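Local coordinates for immunoglobulin-like protein (Pseudomonas aeruginosa, PDB 3N6Y) that is of unknown function but adopts an immunoglobulin-like beta-sandwich fold of the E-set type and is probably exported by way of a signal peptide, at residues L68-T74 with D86-Q92; T50-Y56 with D101-F107; E13-S19 with Q36-T42. All blocks are in the same frame, centred on the assembly; numbering follows the deposited sequence.

Contact 1. Residues L68-T74 with D86-Q92; sequences LTLLYLT and DKFEVVQ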
loop_
_atom_site.group_PDB
_atom_site.type_symbol
_atom_site.label_atom_id
_atom_site.label_comp_id
_atom_site.label_asym_id
_atom_site.label_seq_id
_atom_site.Cartn_x
_atom_site.Cartn_y
_atom_site.Cartn_z
ATOM N N LEU A 68 -2.417 1.058 11.548
ATOM C CA LEU A 68 -1.353 1.074 10.581
ATOM C C LEU A 68 -1.179 2.477 10.031
ATOM O O LEU A 68 -2.113 3.236 9.892
ATOM C CB LEU A 68 -1.621 0.107 9.433
ATOM C CG LEU A 68 -1.797 -1.360 9.800
ATOM C CD1 LEU A 68 -2.025 -2.170 8.471
ATOM C CD2 LEU A 68 -0.571 -1.850 10.634
ATOM N N THR A 69 0.060 2.813 9.712
ATOM C CA THR A 69 0.381 3.998 8.911
ATOM C C THR A 69 0.891 3.468 7.554
ATOM O O THR A 69 1.925 2.761 7.470
ATOM C CB THR A 69 1.450 4.880 9.556
ATOM O OG1 THR A 69 1.019 5.343 10.849
ATOM C CG2 THR A 69 1.703 6.135 8.686
ATOM N N LEU A 70 0.165 3.806 6.491
ATOM C CA LEU A 70 0.586 3.470 5.125
ATOM C C LEU A 70 1.292 4.696 4.572
ATOM O O LEU A 70 0.645 5.735 4.320
ATOM C CB LEU A 70 -0.583 3.105 4.201
ATOM C CG LEU A 70 -1.327 1.768 4.321
ATOM C CD1 LEU A 70 -1.731 1.444 5.780
ATOM C CD2 LEU A 70 -2.591 1.817 3.482
ATOM N N LEU A 71 2.589 4.572 4.388
ATOM C CA LEU A 71 3.442 5.687 3.965
ATOM C C LEU A 71 3.799 5.455 2.523
ATOM O O LEU A 71 4.541 4.550 2.202
ATOM C CB LEU A 71 4.717 5.754 4.792
ATOM C CG LEU A 71 5.655 6.884 4.352
ATOM C CD1 LEU A 71 4.954 8.291 4.574
ATOM C CD2 LEU A 71 6.995 6.781 5.084
ATOM N N TYR A 72 3.233 6.259 1.626
ATOM C CA TYR A 72 3.572 6.193 0.223
ATOM C C TYR A 72 4.574 7.288 -0.085
ATOM O O TYR A 72 4.265 8.457 0.102
ATOM C CB TYR A 72 2.341 6.508 -0.631
ATOM C CG TYR A 72 1.104 5.626 -0.441
ATOM C CD1 TYR A 72 0.277 5.752 0.658
ATOM C CD2 TYR A 72 0.795 4.641 -1.375
ATOM C CE1 TYR A 72 -0.833 4.944 0.821
ATOM C CE2 TYR A 72 -0.328 3.843 -1.221
ATOM C CZ TYR A 72 -1.117 3.987 -0.147
ATOM O OH TYR A 72 -2.257 3.185 -0.020
ATOM N N LEU A 73 5.768 6.924 -0.503
ATOM C CA LEU A 73 6.716 7.903 -1.025
ATOM C C LEU A 73 6.648 7.885 -2.562
ATOM O O LEU A 73 6.776 6.818 -3.200
ATOM C CB LEU A 73 8.120 7.546 -0.550
ATOM C CG LEU A 73 8.395 7.609 0.945
ATOM C CD1 LEU A 73 9.904 7.139 1.205
ATOM C CD2 LEU A 73 8.187 9.012 1.481
ATOM N N THR A 74 6.523 9.074 -3.141
ATOM C CA THR A 74 6.251 9.242 -4.552
ATOM C C THR A 74 7.358 10.075 -5.188
ATOM O O THR A 74 8.140 10.695 -4.462
ATOM C CB THR A 74 4.891 9.898 -4.838
ATOM O OG1 THR A 74 5.023 11.328 -4.805
ATOM C CG2 THR A 74 3.845 9.492 -3.804
ATOM N N ASP A 86 4.957 14.601 -2.199
ATOM C CA ASP A 86 6.081 13.639 -2.274
ATOM C C ASP A 86 5.855 12.458 -1.331
ATOM O O ASP A 86 6.533 11.412 -1.446
ATOM C CB ASP A 86 7.387 14.362 -1.912
ATOM C CG ASP A 86 7.686 15.472 -2.893
ATOM O OD1 ASP A 86 8.077 15.093 -4.027
ATOM O OD2 ASP A 86 7.516 16.664 -2.540
ATOM N N LYS A 87 4.956 12.622 -0.388
ATOM C CA LYS A 87 4.467 11.485 0.390
ATOM C C LYS A 87 3.003 11.615 0.598
ATOM O O LYS A 87 2.455 12.723 0.641
ATOM C CB LYS A 87 5.165 11.369 1.733
ATOM C CG LYS A 87 4.811 12.445 2.750
ATOM C CD LYS A 87 5.391 12.049 4.093
ATOM C CE LYS A 87 5.158 13.050 5.230
ATOM N NZ LYS A 87 3.815 12.989 5.928
ATOM N N PHE A 88 2.347 10.471 0.715
ATOM C CA PHE A 88 0.991 10.397 1.270
ATOM C C PHE A 88 1.057 9.504 2.510
ATOM O O PHE A 88 1.792 8.499 2.514
ATOM C CB PHE A 88 0.046 9.746 0.275
ATOM C CG PHE A 88 -0.138 10.544 -0.969
ATOM C CD1 PHE A 88 -0.846 11.733 -0.934
ATOM C CD2 PHE A 88 0.356 10.101 -2.183
ATOM C CE1 PHE A 88 -1.021 12.469 -2.093
ATOM C CE2 PHE A 88 0.177 10.853 -3.353
ATOM C CZ PHE A 88 -0.518 12.011 -3.288
ATOM N N GLU A 89 0.296 9.858 3.530
ATOM C CA GLU A 89 0.144 9.041 4.750
ATOM C C GLU A 89 -1.327 8.743 5.030
ATOM O O GLU A 89 -2.173 9.645 5.087
ATOM C CB GLU A 89 0.788 9.754 5.922
ATOM C CG GLU A 89 2.241 9.431 6.043
ATOM C CD GLU A 89 2.866 9.938 7.354
ATOM O OE1 GLU A 89 3.982 10.482 7.282
ATOM O OE2 GLU A 89 2.235 9.817 8.430
ATOM N N VAL A 90 -1.631 7.466 5.175
ATOM C CA VAL A 90 -3.003 7.003 5.362
ATOM C C VAL A 90 -2.999 6.210 6.653
ATOM O O VAL A 90 -2.147 5.334 6.805
ATOM C CB VAL A 90 -3.508 6.156 4.181
ATOM C CG1 VAL A 90 -4.858 5.539 4.503
ATOM C CG2 VAL A 90 -3.608 7.003 2.917
ATOM N N VAL A 91 -3.900 6.566 7.589
ATOM C CA VAL A 91 -3.990 5.778 8.836
ATOM C C VAL A 91 -5.117 4.762 8.655
ATOM O O VAL A 91 -6.181 5.113 8.168
ATOM C CB VAL A 91 -4.139 6.631 10.090
ATOM C CG1 VAL A 91 -4.333 5.692 11.310
ATOM C CG2 VAL A 91 -2.874 7.478 10.265
ATOM N N GLN A 92 -4.838 3.490 8.943
ATOM C CA GLN A 92 -5.816 2.411 8.776
ATOM C C GLN A 92 -6.004 1.660 10.090
ATOM O O GLN A 92 -5.075 0.984 10.557
ATOM C CB GLN A 92 -5.341 1.426 7.688
ATOM C CG GLN A 92 -6.235 0.173 7.488
ATOM C CD GLN A 92 -5.616 -0.873 6.519
ATOM O OE1 GLN A 92 -5.092 -0.514 5.470
ATOM N NE2 GLN A 92 -5.684 -2.163 6.880
HETATM O O HOH W 1 9.618 12.935 -4.090
#
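Within one sheet of the immunoglobulin-like sandwich, strand 87-92 runs antiparallel to 68-74, the axes approaching to 4.6 Å at 161°. At D86, where the chain turns a corner, D86 O accepts a hydrogen bond from T74 N (2.9 Å); a water lies 2.7 Å from both D86 OD1 and T74 O, and the carboxylate also forms a salt bridge with R84. K87 packs its CB against L73 CD2 (3.8 Å) while its NZ reaches E89 OE1 in a salt bridge of 2.9 Å. F88 forms a hydrogen-bonded pair with Y72, and its CB lies 4.0 Å from Y72 CD1 on the core face, to which alternation sends the buried L68, L70 and Y72. Y72 OH hydrogen-bonds to A104 O in the facing sheet. E89 presents CG to L71 CD1 at 3.3 Å on the opposite, more exposed face. V90 CG2 touches Y72 CE1 (4.0 Å), and V90 pairs with L70. Q92 closes the ladder: L68 N donates to Q92 O at 2.8 Å, and Q92 N to L68 O at 2.9 Å.

Contact 2. Residues T50-Y56 with D101-F107; sequences TKFGMRY and DVMAYEF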
loop_
_atom_site.group_PDB
_atom_site.type_symbol
_atom_site.label_atom_id
_atom_site.label_comp_id
_atom_site.label_asym_id
_atom_site.label_seq_id
_atom_site.Cartn_x
_atom_site.Cartn_y
_atom_site.Cartn_z
ATOM N N THR A 50 -4.208 2.045 -13.621
ATOM C CA THR A 50 -3.309 1.035 -13.049
ATOM C C THR A 50 -3.300 1.137 -11.538
ATOM O O THR A 50 -3.076 2.208 -11.016
ATOM C CB THR A 50 -1.886 1.242 -13.560
ATOM O OG1 THR A 50 -1.867 1.141 -14.976
ATOM C CG2 THR A 50 -0.867 0.193 -13.004
ATOM N N LYS A 51 -3.583 0.033 -10.870
ATOM C CA LYS A 51 -3.502 -0.107 -9.414
ATOM C C LYS A 51 -2.366 -1.035 -9.020
ATOM O O LYS A 51 -2.214 -2.135 -9.570
ATOM C CB LYS A 51 -4.853 -0.569 -8.850
ATOM C CG LYS A 51 -4.856 -0.902 -7.376
ATOM C CD LYS A 51 -6.236 -1.468 -7.018
ATOM C CE LYS A 51 -6.226 -2.014 -5.609
ATOM N NZ LYS A 51 -7.544 -2.648 -5.248
ATOM N N PHE A 52 -1.521 -0.591 -8.081
ATOM C CA PHE A 52 -0.416 -1.398 -7.652
ATOM C C PHE A 52 -0.180 -1.299 -6.145
ATOM O O PHE A 52 -0.664 -0.376 -5.493
ATOM C CB PHE A 52 0.898 -1.026 -8.376
ATOM C CG PHE A 52 1.372 0.392 -8.090
ATOM C CD1 PHE A 52 0.809 1.492 -8.726
ATOM C CD2 PHE A 52 2.357 0.624 -7.129
ATOM C CE1 PHE A 52 1.225 2.765 -8.439
ATOM C CE2 PHE A 52 2.801 1.911 -6.855
ATOM C CZ PHE A 52 2.224 2.982 -7.499
ATOM N N GLY A 53 0.531 -2.264 -5.611
ATOM C CA GLY A 53 0.878 -2.267 -4.210
ATOM C C GLY A 53 1.084 -3.653 -3.661
ATOM O O GLY A 53 1.607 -4.533 -4.364
HETATM N N MSE A 54 0.702 -3.828 -2.408
HETATM C CA MSE A 54 0.932 -5.003 -1.589
HETATM C C MSE A 54 -0.381 -5.552 -0.983
HETATM O O MSE A 54 -1.293 -4.763 -0.638
HETATM C CB MSE A 54 1.944 -4.657 -0.462
HETATM C CG MSE A 54 3.391 -4.526 -0.933
HETATM SE SE MSE A 54 4.508 -4.137 0.604
HETATM C CE MSE A 54 3.783 -2.424 1.057
ATOM N N ARG A 55 -0.435 -6.877 -0.785
ATOM C CA ARG A 55 -1.495 -7.534 -0.050
ATOM C C ARG A 55 -0.776 -8.521 0.867
ATOM O O ARG A 55 0.164 -9.214 0.463
ATOM C CB ARG A 55 -2.505 -8.227 -0.956
ATOM C CG ARG A 55 -3.651 -8.862 -0.179
ATOM C CD ARG A 55 -4.819 -9.192 -1.081
ATOM N NE ARG A 55 -4.390 -10.162 -2.098
ATOM C CZ ARG A 55 -4.933 -10.269 -3.304
ATOM N NH1 ARG A 55 -5.935 -9.494 -3.682
ATOM N NH2 ARG A 55 -4.447 -11.152 -4.157
ATOM N N TYR A 56 -1.194 -8.571 2.112
ATOM C CA TYR A 56 -0.481 -9.303 3.155
ATOM C C TYR A 56 -1.465 -9.774 4.234
ATOM O O TYR A 56 -2.628 -9.322 4.299
ATOM C CB TYR A 56 0.650 -8.443 3.777
ATOM C CG TYR A 56 0.305 -6.979 3.926
ATOM C CD1 TYR A 56 0.544 -6.088 2.896
ATOM C CD2 TYR A 56 -0.309 -6.492 5.081
ATOM C CE1 TYR A 56 0.208 -4.770 3.007
ATOM C CE2 TYR A 56 -0.626 -5.177 5.202
ATOM C CZ TYR A 56 -0.388 -4.315 4.146
ATOM O OH TYR A 56 -0.727 -2.991 4.208
ATOM N N ASP A 101 -4.897 -7.640 4.468
ATOM C CA ASP A 101 -4.743 -6.198 4.522
ATOM C C ASP A 101 -4.022 -5.774 3.234
ATOM O O ASP A 101 -3.287 -6.545 2.679
ATOM C CB ASP A 101 -3.899 -5.826 5.744
ATOM C CG ASP A 101 -4.649 -6.011 7.057
ATOM O OD1 ASP A 101 -4.709 -7.153 7.552
ATOM O OD2 ASP A 101 -5.201 -4.999 7.550
ATOM N N VAL A 102 -4.353 -4.608 2.723
ATOM C CA VAL A 102 -3.883 -4.110 1.439
ATOM C C VAL A 102 -3.346 -2.710 1.603
ATOM O O VAL A 102 -3.870 -1.895 2.364
ATOM C CB VAL A 102 -5.023 -4.075 0.428
ATOM C CG1 VAL A 102 -4.614 -3.381 -0.898
ATOM C CG2 VAL A 102 -5.550 -5.489 0.149
HETATM N N MSE A 103 -2.273 -2.452 0.895
HETATM C CA MSE A 103 -1.752 -1.094 0.702
HETATM C C MSE A 103 -1.556 -0.911 -0.800
HETATM O O MSE A 103 -0.630 -1.466 -1.392
HETATM C CB MSE A 103 -0.434 -0.846 1.437
HETATM C CG MSE A 103 0.047 0.554 1.197
HETATM SE SE MSE A 103 1.717 0.843 2.179
HETATM C CE MSE A 103 1.990 2.672 1.517
ATOM N N ALA A 104 -2.444 -0.128 -1.398
ATOM C CA ALA A 104 -2.435 0.078 -2.843
ATOM C C ALA A 104 -2.588 1.537 -3.231
ATOM O O ALA A 104 -3.153 2.370 -2.450
ATOM C CB ALA A 104 -3.488 -0.779 -3.525
ATOM N N TYR A 105 -2.169 1.816 -4.456
ATOM C CA TYR A 105 -2.273 3.112 -5.076
ATOM C C TYR A 105 -2.778 2.916 -6.491
ATOM O O TYR A 105 -2.271 2.019 -7.173
ATOM C CB TYR A 105 -0.932 3.842 -5.095
ATOM C CG TYR A 105 -1.047 5.309 -5.440
ATOM C CD1 TYR A 105 -0.976 5.733 -6.754
ATOM C CD2 TYR A 105 -1.258 6.272 -4.441
ATOM C CE1 TYR A 105 -1.091 7.096 -7.079
ATOM C CE2 TYR A 105 -1.375 7.661 -4.755
ATOM C CZ TYR A 105 -1.270 8.037 -6.082
ATOM O OH TYR A 105 -1.369 9.347 -6.424
ATOM N N GLU A 106 -3.758 3.742 -6.893
ATOM C CA GLU A 106 -4.292 3.701 -8.250
ATOM C C GLU A 106 -4.162 5.065 -8.946
ATOM O O GLU A 106 -4.460 6.123 -8.363
ATOM C CB GLU A 106 -5.750 3.189 -8.274
ATOM C CG GLU A 106 -6.216 2.780 -9.674
ATOM C CD GLU A 106 -7.534 2.008 -9.716
ATOM O OE1 GLU A 106 -7.828 1.230 -8.777
ATOM O OE2 GLU A 106 -8.276 2.140 -10.725
ATOM N N PHE A 107 -3.738 5.031 -10.206
ATOM C CA PHE A 107 -3.626 6.237 -11.005
ATOM C C PHE A 107 -5.047 6.551 -11.513
ATOM O O PHE A 107 -5.490 6.010 -12.534
ATOM C CB PHE A 107 -2.691 6.039 -12.198
ATOM C CG PHE A 107 -1.238 5.735 -11.836
ATOM C CD1 PHE A 107 -0.617 6.352 -10.757
ATOM C CD2 PHE A 107 -0.492 4.874 -12.610
ATOM C CE1 PHE A 107 0.695 6.068 -10.432
ATOM C CE2 PHE A 107 0.852 4.591 -12.321
ATOM C CZ PHE A 107 1.451 5.203 -11.210
HETATM O O HOH W 2 -2.884 -2.179 5.020
#
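This is an antiparallel strand pairing in the sheet that faces strands 68-74 and 116-124 across the core; the 51-56 and 101-106 axes approach to 4.6 Å at 164°. Three hydrogen-bonded pairs, F52-Y105, M54-M103 and Y56-D101, carry two bonds each of 2.8 to 3.0 Å between backbone N and O, and F107 N extends the ladder to T50 O (3.0 Å). Their CB atoms lie on the face turned to those strands, F52, M54 and M103 supplying its apolar part, while D101 forms a salt bridge with K61. The F52 ring lays one face over Y105 CB (CZ to CB 4.1 Å) and meets F107 obliquely, CE1 to CZ 3.7 Å. The selenomethionines M54 and M103 touch through CE and SE at 4.0 Å, and both rest on V122 of the facing sheet. Y56 folds its ring back over the D101-V102 backbone; its CE2 is 3.4 Å from D101 CB, and a water links its OH to V102 O. On the other face, K51 CE packs on A104 CB (3.7 Å) and R55 CG on V102 CG2 (3.9 Å), whereas their charged ends lead away to Q36 and, for R55, also E13. G53 sits opposite A104 with phi/psi of 153/-145°, where a CB would collide with M103 O and A104 CA. The pairing belongs to one sheet of an immunoglobulin-like beta-sandwich, consistent with the E-set superfamily.

Contact 3. Residues E13-S19 with Q36-T42; sequences EYGVFES and QNIQQTT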
loop_
_atom_site.group_PDB
_atom_site.type_symbol
_atom_site.label_atom_id
_atom_site.label_comp_id
_atom_site.label_asym_id
_atom_site.label_seq_id
_atom_site.Cartn_x
_atom_site.Cartn_y
_atom_site.Cartn_z
ATOM N N GLU A 13 2.285 -10.403 -0.974
ATOM C CA GLU A 13 2.038 -10.343 -2.410
ATOM C C GLU A 13 2.368 -8.928 -2.842
ATOM O O GLU A 13 2.067 -7.974 -2.118
ATOM C CB GLU A 13 0.572 -10.616 -2.722
ATOM C CG GLU A 13 0.066 -11.961 -2.213
ATOM C CD GLU A 13 -1.444 -12.114 -2.378
ATOM O OE1 GLU A 13 -1.870 -12.421 -3.509
ATOM O OE2 GLU A 13 -2.187 -11.892 -1.383
ATOM N N TYR A 14 2.893 -8.768 -4.041
ATOM C CA TYR A 14 3.149 -7.416 -4.532
ATOM C C TYR A 14 3.047 -7.365 -6.045
ATOM O O TYR A 14 3.387 -8.351 -6.730
ATOM C CB TYR A 14 4.513 -6.910 -4.078
ATOM C CG TYR A 14 5.636 -7.645 -4.680
ATOM C CD1 TYR A 14 6.154 -7.251 -5.925
ATOM C CD2 TYR A 14 6.165 -8.789 -4.072
ATOM C CE1 TYR A 14 7.175 -7.916 -6.503
ATOM C CE2 TYR A 14 7.196 -9.481 -4.650
ATOM C CZ TYR A 14 7.700 -9.052 -5.863
ATOM O OH TYR A 14 8.726 -9.781 -6.389
ATOM N N GLY A 15 2.650 -6.209 -6.563
ATOM C CA GLY A 15 2.503 -6.012 -7.993
ATOM C C GLY A 15 1.301 -5.231 -8.446
ATOM O O GLY A 15 0.848 -4.335 -7.739
ATOM N N VAL A 16 0.811 -5.560 -9.636
ATOM C CA VAL A 16 -0.283 -4.891 -10.292
ATOM C C VAL A 16 -1.566 -5.689 -10.030
ATOM O O VAL A 16 -1.622 -6.904 -10.313
ATOM C CB VAL A 16 -0.031 -4.689 -11.815
ATOM C CG1 VAL A 16 -1.315 -4.145 -12.503
ATOM C CG2 VAL A 16 1.155 -3.744 -12.061
ATOM N N PHE A 17 -2.571 -4.990 -9.510
ATOM C CA PHE A 17 -3.901 -5.548 -9.174
ATOM C C PHE A 17 -4.707 -5.639 -10.433
ATOM O O PHE A 17 -4.777 -4.686 -11.216
ATOM C CB PHE A 17 -4.642 -4.688 -8.159
ATOM C CG PHE A 17 -4.118 -4.819 -6.746
ATOM C CD1 PHE A 17 -2.838 -4.404 -6.410
ATOM C CD2 PHE A 17 -4.930 -5.318 -5.731
ATOM C CE1 PHE A 17 -2.367 -4.500 -5.083
ATOM C CE2 PHE A 17 -4.466 -5.425 -4.420
ATOM C CZ PHE A 17 -3.183 -5.012 -4.096
ATOM N N GLU A 18 -5.330 -6.791 -10.645
ATOM C CA GLU A 18 -6.083 -7.008 -11.874
ATOM C C GLU A 18 -7.558 -6.929 -11.573
ATOM O O GLU A 18 -8.020 -7.470 -10.579
ATOM C CB GLU A 18 -5.729 -8.370 -12.482
ATOM C CG GLU A 18 -4.259 -8.534 -12.825
ATOM C CD GLU A 18 -3.978 -9.831 -13.592
ATOM O OE1 GLU A 18 -4.624 -10.849 -13.283
ATOM O OE2 GLU A 18 -3.104 -9.821 -14.480
ATOM N N SER A 19 -8.293 -6.208 -12.404
ATOM C CA SER A 19 -9.726 -6.111 -12.238
ATOM C C SER A 19 -10.370 -6.594 -13.521
ATOM O O SER A 19 -9.732 -6.587 -14.574
ATOM C CB SER A 19 -10.139 -4.666 -11.932
ATOM O OG SER A 19 -9.775 -3.786 -12.986
ATOM N N GLN A 36 -9.135 -9.706 -6.217
ATOM C CA GLN A 36 -8.306 -9.293 -7.343
ATOM C C GLN A 36 -7.045 -10.143 -7.339
ATOM O O GLN A 36 -6.411 -10.310 -6.297
ATOM C CB GLN A 36 -7.967 -7.791 -7.245
ATOM C CG GLN A 36 -9.138 -6.851 -7.605
ATOM C CD GLN A 36 -8.734 -5.377 -7.611
ATOM O OE1 GLN A 36 -8.321 -4.836 -6.591
ATOM N NE2 GLN A 36 -8.854 -4.730 -8.764
ATOM N N ASN A 37 -6.719 -10.722 -8.495
ATOM C CA ASN A 37 -5.430 -11.309 -8.722
ATOM C C ASN A 37 -4.422 -10.156 -8.719
ATOM O O ASN A 37 -4.746 -9.023 -9.066
ATOM C CB ASN A 37 -5.399 -12.053 -10.073
ATOM C CG ASN A 37 -4.119 -12.844 -10.292
ATOM O OD1 ASN A 37 -3.670 -13.575 -9.409
ATOM N ND2 ASN A 37 -3.526 -12.707 -11.478
ATOM N N ILE A 38 -3.229 -10.470 -8.269
ATOM C CA ILE A 38 -2.050 -9.589 -8.370
ATOM C C ILE A 38 -0.969 -10.229 -9.258
ATOM O O ILE A 38 -0.534 -11.373 -9.011
ATOM C CB ILE A 38 -1.465 -9.264 -6.962
ATOM C CG1 ILE A 38 -2.480 -8.553 -6.078
ATOM C CG2 ILE A 38 -0.124 -8.459 -7.088
ATOM C CD1 ILE A 38 -2.050 -8.559 -4.620
ATOM N N GLN A 39 -0.565 -9.512 -10.312
ATOM C CA GLN A 39 0.531 -9.922 -11.192
ATOM C C GLN A 39 1.815 -9.456 -10.512
ATOM O O GLN A 39 2.017 -8.257 -10.289
ATOM C CB GLN A 39 0.380 -9.284 -12.570
ATOM C CG GLN A 39 1.269 -9.861 -13.661
ATOM C CD GLN A 39 0.854 -9.375 -15.039
ATOM O OE1 GLN A 39 0.525 -10.168 -15.922
ATOM N NE2 GLN A 39 0.805 -8.067 -15.209
ATOM N N GLN A 40 2.646 -10.407 -10.134
ATOM C CA GLN A 40 3.805 -10.083 -9.310
ATOM C C GLN A 40 4.843 -9.354 -10.123
ATOM O O GLN A 40 5.377 -9.923 -11.076
ATOM C CB GLN A 40 4.431 -11.356 -8.730
ATOM C CG GLN A 40 5.608 -11.025 -7.812
ATOM C CD GLN A 40 6.133 -12.219 -7.046
ATOM O OE1 GLN A 40 5.519 -12.679 -6.096
ATOM N NE2 GLN A 40 7.315 -12.667 -7.415
ATOM N N THR A 41 5.139 -8.110 -9.744
ATOM C CA THR A 41 6.143 -7.315 -10.439
ATOM C C THR A 41 6.470 -6.068 -9.630
ATOM O O THR A 41 5.620 -5.634 -8.826
ATOM C CB THR A 41 5.621 -6.854 -11.828
ATOM O OG1 THR A 41 6.708 -6.223 -12.515
ATOM C CG2 THR A 41 4.461 -5.888 -11.672
ATOM N N THR A 42 7.654 -5.499 -9.885
ATOM C CA THR A 42 7.987 -4.157 -9.415
ATOM C C THR A 42 7.917 -3.112 -10.510
ATOM O O THR A 42 8.115 -1.911 -10.236
ATOM C CB THR A 42 9.387 -4.119 -8.760
ATOM O OG1 THR A 42 10.402 -4.662 -9.638
ATOM C CG2 THR A 42 9.303 -4.887 -7.429
HETATM O O HOH W 3 2.865 -11.193 -5.540
HETATM O O HOH W 4 -7.430 -2.919 -10.539
HETATM O O HOH W 5 -8.362 -10.317 -10.776
#
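I38 lies across the ring of F17, its CG1 3.9 Å from the F17 ring centroid and almost on the normal, a CH-pi contact, while its CD1 comes within 3.8 Å of F17 CZ and its CG2 within 3.5 Å of Y14 C. Next to it the backbones pair: V16 N donates to Q39 O (3.0 Å) and Q39 N to V16 O (2.8 Å). The result is a short two-stranded antiparallel ribbon at the surface of the immunoglobulin-like domain, formed where 13-19 turns a corner at G15. G15, at phi/psi 139/-149°, has its CA 3.2 Å from both Q39 O and T41 O, and a CB there would clash with Q39 O. Past the ribbon, two hydrogen bonds tie E18 to N37, E18 N to N37 O and N37 ND2 to E18 OE1, both 2.8 Å, and a water joins E18 O to N37 N. At the other end, Q40 CG sits over the face of the Y14 ring, 3.8 Å from its centroid, in a second CH-pi contact; K132 makes a cation-pi contact with the same ring. A water bridges Y14 N and Q40 OE1, and T41 N makes a weak hydrogen bond of 3.5 Å to Y14 O.

Overall arrangement
Contacts 1 and 2 belong to the two facing sheets, their centres about 12 Å apart, and meet in the core: Y72 OH lies 2.7 Å from A104 O, a probable hydrogen bond, and M103 CE packs 3.2 Å from L71 O. Contact 3, about 8 Å from contact 2 between centres, continues from that contact's sheet: backbone hydrogen bonds join E13 with R55, G15 with G53 and F17 with K51. Q36 adds two probable hydrogen bonds, K51 NZ to Q36 OE1 at 2.7 Å and R55 NH1 to Q36 O at 2.8 Å. Contacts 1 and 3 do not touch; their nearest atoms are about 9 Å apart and their centres about 19 Å, on opposite sides of the chain's centre.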